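Local coordinates for glucoamylase (Thermoanaerobacterium thermosaccharolyticum, PDB 1LF6), which hydrolyses terminal alpha-1,4-linked glucose residues one after another from the non-reducing ends of glucan chains, releasing beta-D-glucose, at residues 178-183 / 252-257; 437-442 / 518-523; 524-529 / 576-581. One frame throughout, in Å; residues are numbered along the deposited sequence.

How the contacts relate
Contact 1 belongs to the N-terminal beta-sandwich region, whereas contacts 2 and 3 lie in the glycosyl hydrolase family 15 part, the (alpha/alpha) barrel. The centre of contact 1 is about 45 Å from that of contact 2 and about 50 Å from that of contact 3. Contacts 2 and 3 are neighbours, with centres about 8 Å apart. Strands 516-519 and 524-527 form one hairpin that serves both, joined by a probable hydrogen bond from Ile519 N to Gly524 O (2.8 Å). A second probable bond, 2.6 Å, links Glu439 OE1 to Tyr576 OH. Contact 2 holds Glu438, the likely proton donor, while contact 3 lies farther from the annotated sites.

Contact 1: residues 178-183 / 252-257; sequences MLMAKR and QSDSEA. Unlike the reference sequence in segment 252-257: Gln252 (reference Gly).
Met180, on strand 176-183, faces the first turn of helix 254-266, and the nearest CA atoms, those of Met180 and Asp254, are 7.8 Å apart. This is helix-on-sheet packing in the N-terminal beta-sandwich region, where the start of a helix rests on an antiparallel sheet. The contact is carried by one methyl group. With CG anti to the carbonyl carbon (chi1 -47°) and further bends at chi2 and chi3, the Met180 chain folds back so that CE lies against the first turn of the helix. CE meets Asp254 OD2 at 3.2 Å, a close approach of a methyl to a carboxylate oxygen, and the two side chains run obliquely across each other. Three residues further along the helix, Ala257 CB packs against the same CE at 4.2 Å, a purely apolar touch. Asp254 OD2 has its polar partner elsewhere, in a hydrogen bond from the neighbouring strand's Tyr169 OH, so the carboxylate tip is tied to the sheet that carries Met180. The helix start is fixed separately: Ser253 is the N-cap, its OG accepting from Glu256 N at 3.2 Å, while Glu256 OE1 receives Gln252 N at 2.9 Å from above the carboxylate plane, 61° out of it.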
ATOM      1  N   MET A 178     -22.310 -11.498 -21.139  1.00 32.82           N
ATOM      2  CA  MET A 178     -21.184 -11.209 -20.264  1.00 32.07           C
ATOM      3  C   MET A 178     -19.849 -11.542 -20.924  1.00 32.06           C
ATOM      4  O   MET A 178     -19.695 -12.601 -21.536  1.00 31.53           O
ATOM      5  CB  MET A 178     -21.310 -12.010 -18.963  1.00 32.33           C
ATOM      6  CG  MET A 178     -22.543 -11.701 -18.130  1.00 30.95           C
ATOM      7  SD  MET A 178     -22.653 -12.766 -16.673  1.00 35.65           S
ATOM      8  CE  MET A 178     -24.242 -12.244 -15.990  1.00 33.39           C
ATOM      9  N   LEU A 179     -18.892 -10.626 -20.808  1.00 32.46           N
ATOM     10  CA  LEU A 179     -17.557 -10.841 -21.355  1.00 34.05           C
ATOM     11  C   LEU A 179     -16.801 -11.612 -20.280  1.00 34.60           C
ATOM     12  O   LEU A 179     -16.672 -11.146 -19.146  1.00 35.04           O
ATOM     13  CB  LEU A 179     -16.862  -9.505 -21.639  1.00 33.76           C
ATOM     14  CG  LEU A 179     -17.242  -8.788 -22.939  1.00 36.11           C
ATOM     15  CD1 LEU A 179     -18.746  -8.619 -23.026  1.00 36.65           C
ATOM     16  CD2 LEU A 179     -16.545  -7.433 -23.001  1.00 36.04           C
ATOM     17  N   MET A 180     -16.316 -12.795 -20.633  1.00 33.09           N
ATOM     18  CA  MET A 180     -15.604 -13.640 -19.684  1.00 33.88           C
ATOM     19  C   MET A 180     -14.094 -13.647 -19.897  1.00 34.45           C
ATOM     20  O   MET A 180     -13.608 -13.427 -21.006  1.00 33.91           O
ATOM     21  CB  MET A 180     -16.118 -15.078 -19.781  1.00 33.99           C
ATOM     22  CG  MET A 180     -17.633 -15.206 -19.793  1.00 34.30           C
ATOM     23  SD  MET A 180     -18.396 -14.605 -18.280  1.00 33.67           S
ATOM     24  CE  MET A 180     -17.855 -15.880 -17.139  1.00 34.42           C
ATOM     25  N   ALA A 181     -13.362 -13.918 -18.820  1.00 35.02           N
ATOM     26  CA  ALA A 181     -11.908 -13.995 -18.860  1.00 35.39           C
ATOM     27  C   ALA A 181     -11.485 -15.048 -17.851  1.00 36.29           C
ATOM     28  O   ALA A 181     -12.100 -15.183 -16.791  1.00 35.00           O
ATOM     29  CB  ALA A 181     -11.291 -12.647 -18.507  1.00 34.86           C
ATOM     30  N   LYS A 182     -10.443 -15.805 -18.174  1.00 37.29           N
ATOM     31  CA  LYS A 182      -9.988 -16.835 -17.257  1.00 39.45           C
ATOM     32  C   LYS A 182      -8.513 -17.171 -17.399  1.00 40.39           C
ATOM     33  O   LYS A 182      -7.875 -16.875 -18.411  1.00 39.65           O
ATOM     34  CB  LYS A 182     -10.829 -18.105 -17.437  1.00 41.17           C
ATOM     35  CG  LYS A 182     -10.724 -18.747 -18.814  1.00 42.60           C
ATOM     36  CD  LYS A 182      -9.804 -19.963 -18.813  1.00 44.07           C
ATOM     37  CE  LYS A 182     -10.427 -21.127 -18.055  1.00 44.53           C
ATOM     38  NZ  LYS A 182      -9.553 -22.331 -18.065  1.00 43.82           N
ATOM     39  N   ARG A 183      -7.983 -17.773 -16.344  1.00 42.24           N
ATOM     40  CA  ARG A 183      -6.600 -18.212 -16.282  1.00 45.07           C
ATOM     41  C   ARG A 183      -6.551 -19.087 -15.041  1.00 45.85           C
ATOM     42  O   ARG A 183      -6.790 -18.614 -13.931  1.00 46.38           O
ATOM     43  CB  ARG A 183      -5.637 -17.036 -16.124  1.00 47.57           C
ATOM     44  CG  ARG A 183      -4.200 -17.442 -16.399  1.00 50.45           C
ATOM     45  CD  ARG A 183      -3.197 -16.639 -15.597  1.00 52.81           C
ATOM     46  NE  ARG A 183      -1.968 -17.411 -15.437  1.00 55.40           N
ATOM     47  CZ  ARG A 183      -0.994 -17.116 -14.582  1.00 56.89           C
ATOM     48  NH1 ARG A 183       0.080 -17.891 -14.517  1.00 58.27           N
ATOM     49  NH2 ARG A 183      -1.090 -16.054 -13.794  1.00 56.49           N
ATOM     50  N   GLN A 252     -14.546 -19.332  -9.391  1.00 38.72           N
ATOM     51  CA  GLN A 252     -13.574 -20.377  -9.707  1.00 41.97           C
ATOM     52  C   GLN A 252     -14.067 -21.185 -10.908  1.00 42.39           C
ATOM     53  O   GLN A 252     -13.514 -22.235 -11.246  1.00 41.56           O
ATOM     54  CB  GLN A 252     -13.378 -21.298  -8.499  1.00 45.95           C
ATOM     55  CG  GLN A 252     -12.290 -22.353  -8.675  1.00 49.94           C
ATOM     56  CD  GLN A 252     -12.224 -23.317  -7.505  1.00 52.67           C
ATOM     57  OE1 GLN A 252     -13.203 -24.001  -7.194  1.00 54.73           O
ATOM     58  NE2 GLN A 252     -11.069 -23.378  -6.850  1.00 54.24           N
ATOM     59  N   SER A 253     -15.117 -20.679 -11.547  1.00 43.02           N
ATOM     60  CA  SER A 253     -15.705 -21.330 -12.711  1.00 43.03           C
ATOM     61  C   SER A 253     -16.592 -20.339 -13.449  1.00 43.07           C
ATOM     62  O   SER A 253     -16.928 -19.280 -12.919  1.00 43.95           O
ATOM     63  CB  SER A 253     -16.539 -22.545 -12.284  1.00 42.19           C
ATOM     64  OG  SER A 253     -17.709 -22.154 -11.586  1.00 40.23           O
ATOM     65  N   ASP A 254     -16.966 -20.688 -14.674  1.00 44.16           N
ATOM     66  CA  ASP A 254     -17.827 -19.839 -15.492  1.00 43.83           C
ATOM     67  C   ASP A 254     -19.184 -19.617 -14.837  1.00 42.98           C
ATOM     68  O   ASP A 254     -19.687 -18.495 -14.779  1.00 42.14           O
ATOM     69  CB  ASP A 254     -18.034 -20.478 -16.867  1.00 45.66           C
ATOM     70  CG  ASP A 254     -17.185 -19.838 -17.938  1.00 47.90           C
ATOM     71  OD1 ASP A 254     -17.080 -20.414 -19.040  1.00 49.36           O
ATOM     72  OD2 ASP A 254     -16.630 -18.749 -17.678  1.00 49.71           O
ATOM     73  N   SER A 255     -19.773 -20.701 -14.345  1.00 42.48           N
ATOM     74  CA  SER A 255     -21.080 -20.636 -13.710  1.00 41.47           C
ATOM     75  C   SER A 255     -21.069 -19.772 -12.457  1.00 39.72           C
ATOM     76  O   SER A 255     -21.987 -18.982 -12.236  1.00 39.21           O
ATOM     77  CB  SER A 255     -21.563 -22.043 -13.360  1.00 42.18           C
ATOM     78  OG  SER A 255     -22.895 -22.005 -12.880  1.00 44.59           O
ATOM     79  N   GLU A 256     -20.031 -19.919 -11.638  1.00 38.49           N
ATOM     80  CA  GLU A 256     -19.937 -19.140 -10.411  1.00 36.61           C
ATOM     81  C   GLU A 256     -19.847 -17.651 -10.727  1.00 35.68           C
ATOM     82  O   GLU A 256     -20.621 -16.851 -10.204  1.00 36.16           O
ATOM     83  CB  GLU A 256     -18.721 -19.562  -9.583  1.00 36.80           C
ATOM     84  CG  GLU A 256     -18.862 -19.228  -8.101  1.00 37.12           C
ATOM     85  CD  GLU A 256     -17.549 -19.308  -7.336  1.00 38.33           C
ATOM     86  OE1 GLU A 256     -16.705 -20.163  -7.677  1.00 38.99           O
ATOM     87  OE2 GLU A 256     -17.369 -18.523  -6.382  1.00 38.14           O
ATOM     88  N   ALA A 257     -18.904 -17.278 -11.586  1.00 35.75           N
ATOM     89  CA  ALA A 257     -18.731 -15.875 -11.950  1.00 35.33           C
ATOM     90  C   ALA A 257     -20.023 -15.273 -12.495  1.00 35.54           C
ATOM     91  O   ALA A 257     -20.462 -14.213 -12.042  1.00 34.88           O
ATOM     92  CB  ALA A 257     -17.613 -15.732 -12.979  1.00 34.21           C
TER

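Contact 2: residues 437-442 / 518-523; sequences WEEIGG and NIANGG
The irregular loop 437-442 comes nearest to segment 518-523 where Glu439 and Ala520 face each other, their CA atoms 6.2 Å apart; from Ala520 the chain enters a type I' beta turn closed by Gly523 N bonding to Ala520 O. Glu439 carries the contact. Its chain runs extended beyond CG and lays CB, CG and CD alongside the Ala520 methyl, the closest of these carbons, CD, lying 3.8 Å from Ala520 CB. Beyond them, OE2 stands 3.2 Å from Asn521 ND2, with the side chains crossing at about a right angle and the carboxylate and amide planes turned 57° apart. The other oxygen, OE1, accepts from a water at 2.8 Å, and that water in turn accepts from Ala520 N, so solvent extends the carboxylate's grip to the turn backbone. OE1 also forms a salt bridge with Arg504, and Asn521 OD1 is hydrogen-bonded to Tyr590 OH; both polar ends are therefore held from outside. The neighbouring Glu438 is the likely proton donor, and Glu435, the likely proton acceptor, receives Glu439 N at its OE1. The contact thus joins the loop between helices 414-428 and 445-464, a loop that carries the probable catalytic acid, to the turn of the hairpin of strands 516-519 and 524-527.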
ATOM      1  N   TRP A 437      15.944  -0.310   5.776  1.00 14.83           N
ATOM      2  CA  TRP A 437      15.745  -0.002   4.368  1.00 14.40           C
ATOM      3  C   TRP A 437      16.078  -1.251   3.540  1.00 14.28           C
ATOM      4  O   TRP A 437      15.968  -1.247   2.315  1.00 16.44           O
ATOM      5  CB  TRP A 437      16.609   1.184   3.941  1.00 13.10           C
ATOM      6  CG  TRP A 437      16.306   2.466   4.697  1.00 15.92           C
ATOM      7  CD1 TRP A 437      17.215   3.385   5.139  1.00 15.94           C
ATOM      8  CD2 TRP A 437      15.013   2.960   5.099  1.00 14.44           C
ATOM      9  NE1 TRP A 437      16.575   4.412   5.796  1.00 16.37           N
ATOM     10  CE2 TRP A 437      15.225   4.178   5.785  1.00 16.30           C
ATOM     11  CE3 TRP A 437      13.701   2.491   4.946  1.00 13.13           C
ATOM     12  CZ2 TRP A 437      14.174   4.935   6.319  1.00 14.94           C
ATOM     13  CZ3 TRP A 437      12.651   3.247   5.481  1.00 15.43           C
ATOM     14  CH2 TRP A 437      12.897   4.455   6.159  1.00 14.44           C
ATOM     15  N   GLU A 438      16.486  -2.313   4.237  1.00 14.27           N
ATOM     16  CA  GLU A 438      16.807  -3.609   3.626  1.00 14.97           C
ATOM     17  C   GLU A 438      17.970  -3.581   2.641  1.00 15.19           C
ATOM     18  O   GLU A 438      17.958  -4.314   1.647  1.00 17.28           O
ATOM     19  CB  GLU A 438      15.572  -4.146   2.909  1.00 13.82           C
ATOM     20  CG  GLU A 438      14.279  -3.979   3.691  1.00 17.02           C
ATOM     21  CD  GLU A 438      13.116  -4.695   3.041  1.00 18.30           C
ATOM     22  OE1 GLU A 438      12.553  -4.168   2.057  1.00 20.57           O
ATOM     23  OE2 GLU A 438      12.779  -5.803   3.506  1.00 16.30           O
ATOM     24  N   GLU A 439      18.987  -2.772   2.918  1.00 13.63           N
ATOM     25  CA  GLU A 439      20.097  -2.641   1.979  1.00 14.86           C
ATOM     26  C   GLU A 439      21.506  -2.944   2.465  1.00 15.43           C
ATOM     27  O   GLU A 439      22.352  -3.384   1.688  1.00 19.24           O
ATOM     28  CB  GLU A 439      20.084  -1.220   1.404  1.00 12.45           C
ATOM     29  CG  GLU A 439      18.706  -0.783   0.918  1.00 11.91           C
ATOM     30  CD  GLU A 439      18.651   0.686   0.537  1.00 11.70           C
ATOM     31  OE1 GLU A 439      19.290   1.508   1.228  1.00 13.03           O
ATOM     32  OE2 GLU A 439      17.950   1.022  -0.439  1.00 12.49           O
ATOM     33  N   ILE A 440      21.771  -2.721   3.740  1.00 16.35           N
ATOM     34  CA  ILE A 440      23.122  -2.925   4.235  1.00 14.81           C
ATOM     35  C   ILE A 440      23.144  -3.426   5.669  1.00 15.67           C
ATOM     36  O   ILE A 440      22.212  -3.168   6.438  1.00 14.98           O
ATOM     37  CB  ILE A 440      23.896  -1.597   4.144  1.00 15.85           C
ATOM     38  CG1 ILE A 440      25.366  -1.798   4.511  1.00 17.22           C
ATOM     39  CG2 ILE A 440      23.225  -0.552   5.032  1.00 14.80           C
ATOM     40  CD1 ILE A 440      26.207  -0.558   4.250  1.00 21.10           C
ATOM     41  N   GLY A 441      24.211  -4.142   6.018  1.00 14.39           N
ATOM     42  CA  GLY A 441      24.348  -4.672   7.362  1.00 14.60           C
ATOM     43  C   GLY A 441      25.378  -3.951   8.210  1.00 15.49           C
ATOM     44  O   GLY A 441      26.131  -3.107   7.721  1.00 14.65           O
ATOM     45  N   GLY A 442      25.412  -4.302   9.491  1.00 15.45           N
ATOM     46  CA  GLY A 442      26.350  -3.687  10.410  1.00 15.20           C
ATOM     47  C   GLY A 442      25.640  -3.237  11.669  1.00 14.56           C
ATOM     48  O   GLY A 442      24.597  -3.785  12.032  1.00 13.12           O
ATOM     49  N   ASN A 518      28.766   0.366   0.120  1.00 16.43           N
ATOM     50  CA  ASN A 518      28.174   0.469  -1.199  1.00 17.13           C
ATOM     51  C   ASN A 518      26.694   0.789  -1.074  1.00 17.67           C
ATOM     52  O   ASN A 518      25.922  -0.005  -0.540  1.00 18.31           O
ATOM     53  CB  ASN A 518      28.370  -0.847  -1.960  1.00 16.68           C
ATOM     54  CG  ASN A 518      29.814  -1.332  -1.928  1.00 17.79           C
ATOM     55  OD1 ASN A 518      30.289  -1.849  -0.913  1.00 16.88           O
ATOM     56  ND2 ASN A 518      30.518  -1.159  -3.034  1.00 15.04           N
ATOM     57  N   ILE A 519      26.305   1.959  -1.564  1.00 17.66           N
ATOM     58  CA  ILE A 519      24.915   2.388  -1.502  1.00 17.82           C
ATOM     59  C   ILE A 519      24.116   1.654  -2.569  1.00 17.75           C
ATOM     60  O   ILE A 519      24.540   1.563  -3.719  1.00 15.62           O
ATOM     61  CB  ILE A 519      24.783   3.912  -1.726  1.00 17.10           C
ATOM     62  CG1 ILE A 519      25.592   4.670  -0.669  1.00 18.34           C
ATOM     63  CG2 ILE A 519      23.316   4.324  -1.669  1.00 14.19           C
ATOM     64  CD1 ILE A 519      25.104   4.468   0.760  1.00 20.73           C
ATOM     65  N   ALA A 520      22.960   1.131  -2.172  1.00 16.61           N
ATOM     66  CA  ALA A 520      22.095   0.392  -3.080  1.00 17.30           C
ATOM     67  C   ALA A 520      21.536   1.272  -4.186  1.00 16.86           C
ATOM     68  O   ALA A 520      21.729   2.485  -4.190  1.00 17.86           O
ATOM     69  CB  ALA A 520      20.944  -0.245  -2.298  1.00 17.23           C
ATOM     70  N   ASN A 521      20.850   0.643  -5.134  1.00 19.55           N
ATOM     71  CA  ASN A 521      20.228   1.357  -6.243  1.00 21.83           C
ATOM     72  C   ASN A 521      21.174   2.336  -6.947  1.00 22.32           C
ATOM     73  O   ASN A 521      20.789   3.462  -7.257  1.00 22.10           O
ATOM     74  CB  ASN A 521      18.993   2.101  -5.725  1.00 21.43           C
ATOM     75  CG  ASN A 521      18.093   1.209  -4.891  1.00 24.83           C
ATOM     76  OD1 ASN A 521      17.556   0.215  -5.388  1.00 25.74           O
ATOM     77  ND2 ASN A 521      17.936   1.551  -3.610  1.00 23.74           N
ATOM     78  N   GLY A 522      22.407   1.896  -7.186  1.00 23.72           N
ATOM     79  CA  GLY A 522      23.395   2.723  -7.860  1.00 24.71           C
ATOM     80  C   GLY A 522      23.819   3.990  -7.141  1.00 26.00           C
ATOM     81  O   GLY A 522      24.396   4.895  -7.750  1.00 26.11           O
ATOM     82  N   GLY A 523      23.555   4.053  -5.841  1.00 26.63           N
ATOM     83  CA  GLY A 523      23.899   5.232  -5.060  1.00 26.58           C
ATOM     84  C   GLY A 523      25.366   5.627  -4.992  1.00 27.07           C
ATOM     85  O   GLY A 523      25.678   6.792  -4.744  1.00 28.42           O
TER
HETATM   86  O   HOH W   1      22.011   1.744   0.839  1.00 16.66           O
HETATM   87  O   HOH W   2      25.648  -2.967   0.702  1.00 17.29           O
HETATM   88  O   HOH W   3      23.478  -0.852   0.548  1.00 26.17           O

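Contact 3: residues 524-529 / 576-581; sequences GVYDQK and YNHDGY
Tyr526 and His578 each place CG beside the backbone N and anti to the carbonyl carbon, with chi1 of -50° and -51°; in both CB points toward the other segment, and this chi1 lets the two rings meet face on. The rings form an offset stack: centroids 3.9 Å apart, planes within 6° of parallel. His578 CD2 lies over the centre of the tyrosine ring, and Tyr526 CZ lies over the centre of the imidazole, 3.4 Å above its plane. The closest ring carbons are Tyr526 CZ and His578 CG, at 3.5 Å, and the His578 methylene also touches the tyrosine, CB lying 3.8 Å from Tyr526 CE1. His578 sits inside a type II turn from Tyr576 to Asp579, while Tyr526 rides on strand 524-527 of the two-stranded hairpin, so the stack joins that hairpin to the loop ahead of helix 600-612. The phenol hydroxyl is hydrogen-bonded to Gly523 O, which ties the hydroxyl end of the ring back to its own hairpin. A leucine in place of Tyr526 would probably leave the exposed imidazole without its flat partner and Gly523 O without that hydroxyl. Chemically, then, the contact probably rests on dispersion, with some ring electrostatics, between two near-parallel faces.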
ATOM      1  N   GLY A 524      26.271   4.673  -5.194  1.00 26.49           N
ATOM      2  CA  GLY A 524      27.691   4.986  -5.139  1.00 24.23           C
ATOM      3  C   GLY A 524      28.434   4.382  -3.957  1.00 22.84           C
ATOM      4  O   GLY A 524      27.866   3.633  -3.159  1.00 21.45           O
ATOM      5  N   VAL A 525      29.717   4.714  -3.842  1.00 21.75           N
ATOM      6  CA  VAL A 525      30.548   4.208  -2.756  1.00 21.10           C
ATOM      7  C   VAL A 525      31.033   5.360  -1.889  1.00 21.13           C
ATOM      8  O   VAL A 525      31.635   6.309  -2.391  1.00 22.08           O
ATOM      9  CB  VAL A 525      31.775   3.443  -3.307  1.00 21.09           C
ATOM     10  CG1 VAL A 525      32.607   2.882  -2.160  1.00 21.49           C
ATOM     11  CG2 VAL A 525      31.317   2.326  -4.229  1.00 21.11           C
ATOM     12  N   TYR A 526      30.770   5.281  -0.587  1.00 20.58           N
ATOM     13  CA  TYR A 526      31.186   6.338   0.338  1.00 19.76           C
ATOM     14  C   TYR A 526      31.695   5.763   1.657  1.00 18.26           C
ATOM     15  O   TYR A 526      31.525   4.582   1.935  1.00 18.62           O
ATOM     16  CB  TYR A 526      30.015   7.280   0.644  1.00 19.06           C
ATOM     17  CG  TYR A 526      29.287   7.787  -0.579  1.00 20.97           C
ATOM     18  CD1 TYR A 526      28.298   7.016  -1.193  1.00 19.66           C
ATOM     19  CD2 TYR A 526      29.628   9.005  -1.160  1.00 19.80           C
ATOM     20  CE1 TYR A 526      27.674   7.444  -2.356  1.00 20.42           C
ATOM     21  CE2 TYR A 526      29.011   9.443  -2.326  1.00 21.02           C
ATOM     22  CZ  TYR A 526      28.038   8.659  -2.919  1.00 21.14           C
ATOM     23  OH  TYR A 526      27.431   9.079  -4.078  1.00 23.20           O
ATOM     24  N   ASP A 527      32.326   6.610   2.461  1.00 18.51           N
ATOM     25  CA  ASP A 527      32.815   6.202   3.767  1.00 17.20           C
ATOM     26  C   ASP A 527      31.600   6.239   4.694  1.00 17.68           C
ATOM     27  O   ASP A 527      30.754   7.133   4.578  1.00 17.00           O
ATOM     28  CB  ASP A 527      33.900   7.162   4.259  1.00 16.39           C
ATOM     29  CG  ASP A 527      34.373   6.830   5.663  1.00 19.13           C
ATOM     30  OD1 ASP A 527      33.831   7.407   6.639  1.00 16.81           O
ATOM     31  OD2 ASP A 527      35.277   5.974   5.799  1.00 15.81           O
ATOM     32  N   GLN A 528      31.508   5.267   5.598  1.00 13.74           N
ATOM     33  CA  GLN A 528      30.381   5.170   6.519  1.00 14.95           C
ATOM     34  C   GLN A 528      30.061   6.472   7.248  1.00 15.09           C
ATOM     35  O   GLN A 528      28.899   6.765   7.521  1.00 16.04           O
ATOM     36  CB  GLN A 528      30.621   4.040   7.544  1.00 13.28           C
ATOM     37  CG  GLN A 528      31.898   4.170   8.349  1.00 14.06           C
ATOM     38  CD  GLN A 528      32.035   3.084   9.406  1.00 15.84           C
ATOM     39  OE1 GLN A 528      31.461   2.003   9.283  1.00 14.56           O
ATOM     40  NE2 GLN A 528      32.815   3.364  10.439  1.00 16.12           N
ATOM     41  N   LYS A 529      31.089   7.254   7.552  1.00 16.03           N
ATOM     42  CA  LYS A 529      30.913   8.519   8.264  1.00 16.55           C
ATOM     43  C   LYS A 529      30.278   9.642   7.440  1.00 16.87           C
ATOM     44  O   LYS A 529      29.892  10.671   7.993  1.00 17.41           O
ATOM     45  CB  LYS A 529      32.257   8.979   8.835  1.00 17.29           C
ATOM     46  CG  LYS A 529      32.811   8.039   9.902  1.00 17.69           C
ATOM     47  CD  LYS A 529      34.218   8.426  10.308  1.00 20.69           C
ATOM     48  CE  LYS A 529      35.205   8.155   9.176  1.00 21.69           C
ATOM     49  NZ  LYS A 529      36.565   8.569   9.561  1.00 28.83           N
ATOM     50  N   TYR A 576      18.393   8.955   3.614  1.00 13.59           N
ATOM     51  CA  TYR A 576      19.829   9.122   3.885  1.00 13.01           C
ATOM     52  C   TYR A 576      20.480   9.748   2.657  1.00 13.59           C
ATOM     53  O   TYR A 576      19.904   9.713   1.571  1.00 11.04           O
ATOM     54  CB  TYR A 576      20.488   7.770   4.200  1.00 14.15           C
ATOM     55  CG  TYR A 576      20.302   6.714   3.129  1.00 13.91           C
ATOM     56  CD1 TYR A 576      21.122   6.681   1.995  1.00 13.38           C
ATOM     57  CD2 TYR A 576      19.290   5.759   3.235  1.00 11.96           C
ATOM     58  CE1 TYR A 576      20.936   5.728   0.998  1.00  9.53           C
ATOM     59  CE2 TYR A 576      19.096   4.799   2.237  1.00 12.13           C
ATOM     60  CZ  TYR A 576      19.923   4.792   1.126  1.00 12.37           C
ATOM     61  OH  TYR A 576      19.725   3.854   0.139  1.00 11.95           O
ATOM     62  N   ASN A 577      21.671  10.320   2.817  1.00 14.88           N
ATOM     63  CA  ASN A 577      22.346  10.953   1.684  1.00 17.65           C
ATOM     64  C   ASN A 577      22.687   9.940   0.601  1.00 17.14           C
ATOM     65  O   ASN A 577      23.109   8.823   0.898  1.00 16.76           O
ATOM     66  CB  ASN A 577      23.653  11.639   2.116  1.00 21.40           C
ATOM     67  CG  ASN A 577      23.756  11.830   3.606  1.00 23.53           C
ATOM     68  OD1 ASN A 577      23.715  10.867   4.372  1.00 23.12           O
ATOM     69  ND2 ASN A 577      23.900  13.084   4.031  1.00 28.18           N
ATOM     70  N   HIS A 578      22.500  10.350  -0.650  1.00 17.14           N
ATOM     71  CA  HIS A 578      22.806   9.529  -1.819  1.00 16.68           C
ATOM     72  C   HIS A 578      21.851   8.370  -2.062  1.00 17.37           C
ATOM     73  O   HIS A 578      22.166   7.438  -2.803  1.00 16.99           O
ATOM     74  CB  HIS A 578      24.246   9.020  -1.727  1.00 18.80           C
ATOM     75  CG  HIS A 578      25.243  10.106  -1.467  1.00 19.99           C
ATOM     76  ND1 HIS A 578      25.445  11.152  -2.340  1.00 17.25           N
ATOM     77  CD2 HIS A 578      26.062  10.334  -0.411  1.00 18.19           C
ATOM     78  CE1 HIS A 578      26.343  11.980  -1.835  1.00 20.16           C
ATOM     79  NE2 HIS A 578      26.733  11.507  -0.665  1.00 21.02           N
ATOM     80  N   ASP A 579      20.680   8.430  -1.439  1.00 16.15           N
ATOM     81  CA  ASP A 579      19.674   7.390  -1.615  1.00 14.70           C
ATOM     82  C   ASP A 579      19.307   7.393  -3.097  1.00 14.78           C
ATOM     83  O   ASP A 579      19.078   8.452  -3.684  1.00 13.84           O
ATOM     84  CB  ASP A 579      18.447   7.708  -0.751  1.00 14.44           C
ATOM     85  CG  ASP A 579      17.341   6.669  -0.882  1.00 14.71           C
ATOM     86  OD1 ASP A 579      17.545   5.633  -1.551  1.00 11.40           O
ATOM     87  OD2 ASP A 579      16.259   6.894  -0.298  1.00 15.09           O
ATOM     88  N   GLY A 580      19.265   6.215  -3.712  1.00 15.52           N
ATOM     89  CA  GLY A 580      18.931   6.156  -5.122  1.00 16.45           C
ATOM     90  C   GLY A 580      17.590   5.517  -5.427  1.00 16.57           C
ATOM     91  O   GLY A 580      17.215   5.403  -6.588  1.00 17.24           O
ATOM     92  N   TYR A 581      16.860   5.113  -4.390  1.00 17.18           N
ATOM     93  CA  TYR A 581      15.565   4.465  -4.571  1.00 19.07           C
ATOM     94  C   TYR A 581      14.436   5.437  -4.944  1.00 19.68           C
ATOM     95  O   TYR A 581      13.620   5.809  -4.101  1.00 17.62           O
ATOM     96  CB  TYR A 581      15.192   3.692  -3.297  1.00 19.68           C
ATOM     97  CG  TYR A 581      13.960   2.820  -3.434  1.00 19.87           C
ATOM     98  CD1 TYR A 581      12.826   3.056  -2.659  1.00 21.36           C
ATOM     99  CD2 TYR A 581      13.932   1.750  -4.330  1.00 18.94           C
ATOM    100  CE1 TYR A 581      11.693   2.247  -2.770  1.00 21.09           C
ATOM    101  CE2 TYR A 581      12.806   0.934  -4.449  1.00 20.21           C
ATOM    102  CZ  TYR A 581      11.690   1.192  -3.664  1.00 21.38           C
ATOM    103  OH  TYR A 581      10.573   0.392  -3.781  1.00 20.63           O
TER